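Local coordinates for capsular polysaccharide export system protein KpsC (PDB 6MGB) that probably transfers Kdo from a CMP-activated donor in beta(2,4) linkage while building the glycolipid anchor of bacterial capsules, at residues Y100-P105 with L173-E178. Numbering follows the deposited sequence.
Sequences YDATRP and LGLADE
At the edge of the Tyr100 ring, near its plane, sits one methyl of Leu173, with CD1 of the leucine 3.9 Å from CE1 of the tyrosine. The tyrosine hydroxyl is hydrogen-bonded to Glu73. The Asp101 carboxylate is a second flat group: the other Leu173 methyl, CD2, lies 3.7 Å from Asp101 OD1. Arg104 brings a third, its guanidinium, with Asp101 CG at the edge and in plane; NE and NH2 grip Asp101 OD2 side-on, both from the same face of the carboxylate, in a salt bridge. Asp101 OD1 takes two bonds from Thr103, one from the backbone N on the anti side but 34° out of the carboxylate plane, closing an Asx turn, and a short one on the syn lone pair from Thr103 OG1, 2.6 Å from Asp101 OD1. The 173-178 segment leaves helix 169-172 through a Schellman motif with Leu175, at positive phi, as C-prime, and it meets a type I turn running from Asp101 to Arg104. The contact thus joins a loop after strand 90-94 of the mixed sheet to one after strand 158-162 of the parallel sheet, consistent with a GT-B glycosyltransferase; the Tyr100 side chain is about 8 Å from the bound CMP. One backbone bond joins the segments, Ala102 N to Leu173 O at 2.9 Å. Leu175 lies against the same turn, its CG 4.2 Å from Ala102 CB, while its CD2 passes Thr103 CG2 at 4.0 Å, the two side chains running in opposite directions.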
loop_
_atom_site.group_PDB
_atom_site.type_symbol
_atom_site.label_atom_id
_atom_site.label_comp_id
_atom_site.label_asym_id
_atom_site.label_seq_id
_atom_site.Cartn_x
_atom_site.Cartn_y
_atom_site.Cartn_z
ATOM N N TYR A 100 0.584 7.458 0.122
ATOM C CA TYR A 100 0.702 7.489 -1.330
ATOM C C TYR A 100 0.654 8.900 -1.901
ATOM O O TYR A 100 0.809 9.062 -3.115
ATOM C CB TYR A 100 -0.386 6.626 -1.987
ATOM C CG TYR A 100 -1.815 6.975 -1.625
ATOM C CD1 TYR A 100 -2.476 8.025 -2.247
ATOM C CD2 TYR A 100 -2.510 6.232 -0.680
ATOM C CE1 TYR A 100 -3.783 8.336 -1.924
ATOM C CE2 TYR A 100 -3.817 6.536 -0.352
ATOM C CZ TYR A 100 -4.449 7.587 -0.977
ATOM O OH TYR A 100 -5.753 7.893 -0.656
ATOM N N ASP A 101 0.463 9.919 -1.067
ATOM C CA ASP A 101 0.413 11.305 -1.530
ATOM C C ASP A 101 1.811 11.906 -1.425
ATOM O O ASP A 101 2.236 12.343 -0.352
ATOM C CB ASP A 101 -0.602 12.106 -0.722
ATOM C CG ASP A 101 -0.686 13.555 -1.164
ATOM O OD1 ASP A 101 0.057 13.947 -2.086
ATOM O OD2 ASP A 101 -1.496 14.307 -0.584
ATOM N N ALA A 102 2.525 11.937 -2.549
ATOM C CA ALA A 102 3.881 12.471 -2.597
ATOM C C ALA A 102 3.931 13.994 -2.688
ATOM O O ALA A 102 5.031 14.558 -2.681
ATOM C CB ALA A 102 4.638 11.872 -3.785
ATOM N N THR A 103 2.786 14.670 -2.777
ATOM C CA THR A 103 2.770 16.126 -2.882
ATOM C C THR A 103 2.918 16.819 -1.533
ATOM O O THR A 103 3.195 18.023 -1.503
ATOM C CB THR A 103 1.472 16.600 -3.547
ATOM O OG1 THR A 103 0.374 16.450 -2.636
ATOM C CG2 THR A 103 1.188 15.804 -4.820
ATOM N N ARG A 104 2.738 16.099 -0.431
ATOM C CA ARG A 104 2.880 16.649 0.911
ATOM C C ARG A 104 3.620 15.656 1.795
ATOM O O ARG A 104 3.788 14.489 1.416
ATOM C CB ARG A 104 1.517 16.942 1.540
ATOM C CG ARG A 104 0.563 17.783 0.716
ATOM C CD ARG A 104 -0.818 17.724 1.347
ATOM N NE ARG A 104 -1.332 16.355 1.364
ATOM C CZ ARG A 104 -2.159 15.859 2.281
ATOM N NH1 ARG A 104 -2.583 16.609 3.291
ATOM N NH2 ARG A 104 -2.557 14.598 2.194
ATOM N N PRO A 105 4.068 16.070 2.976
ATOM C CA PRO A 105 4.554 15.091 3.952
ATOM C C PRO A 105 3.433 14.160 4.387
ATOM O O PRO A 105 2.251 14.507 4.344
ATOM C CB PRO A 105 5.046 15.959 5.118
ATOM C CG PRO A 105 5.270 17.308 4.536
ATOM C CD PRO A 105 4.268 17.455 3.434
ATOM N N LEU A 173 -1.480 11.211 -7.375
ATOM C CA LEU A 173 -0.793 11.725 -6.198
ATOM C C LEU A 173 0.628 11.188 -6.081
ATOM O O LEU A 173 1.391 11.688 -5.248
ATOM C CB LEU A 173 -1.590 11.410 -4.932
ATOM C CG LEU A 173 -2.874 12.223 -4.745
ATOM C CD1 LEU A 173 -3.593 11.868 -3.450
ATOM C CD2 LEU A 173 -2.560 13.711 -4.758
ATOM N N GLY A 174 0.999 10.202 -6.894
ATOM C CA GLY A 174 2.384 9.795 -7.019
ATOM C C GLY A 174 3.072 10.475 -8.188
ATOM O O GLY A 174 4.086 9.985 -8.693
ATOM N N LEU A 175 2.518 11.605 -8.632
ATOM C CA LEU A 175 3.130 12.473 -9.636
ATOM C C LEU A 175 3.063 11.898 -11.048
ATOM O O LEU A 175 3.763 12.378 -11.945
ATOM C CB LEU A 175 4.585 12.788 -9.274
ATOM C CG LEU A 175 4.822 13.202 -7.817
ATOM C CD1 LEU A 175 6.266 13.631 -7.609
ATOM C CD2 LEU A 175 3.864 14.303 -7.382
ATOM N N ALA A 176 2.223 10.894 -11.275
ATOM C CA ALA A 176 2.059 10.272 -12.581
ATOM C C ALA A 176 0.653 10.550 -13.111
ATOM O O ALA A 176 -0.120 11.305 -12.517
ATOM C CB ALA A 176 2.349 8.775 -12.469
ATOM N N ASP A 177 0.322 9.948 -14.250
ATOM C CA ASP A 177 -1.042 10.010 -14.764
ATOM C C ASP A 177 -1.308 8.755 -15.588
ATOM O O ASP A 177 -0.516 7.808 -15.586
ATOM C CB ASP A 177 -1.279 11.306 -15.556
ATOM C CG ASP A 177 -0.441 11.400 -16.827
ATOM O OD1 ASP A 177 0.042 10.363 -17.328
ATOM O OD2 ASP A 177 -0.270 12.530 -17.331
ATOM N N GLU A 178 -2.434 8.755 -16.303
ATOM C CA GLU A 178 -2.856 7.562 -17.026
ATOM C C GLU A 178 -1.858 7.195 -18.117
ATOM O O GLU A 178 -1.613 6.011 -18.374
ATOM C CB GLU A 178 -4.248 7.775 -17.627
ATOM C CG GLU A 178 -5.364 7.997 -16.603
ATOM C CD GLU A 178 -5.312 9.364 -15.942
ATOM O OE1 GLU A 178 -4.943 10.342 -16.623
ATOM O OE2 GLU A 178 -5.632 9.461 -14.738
#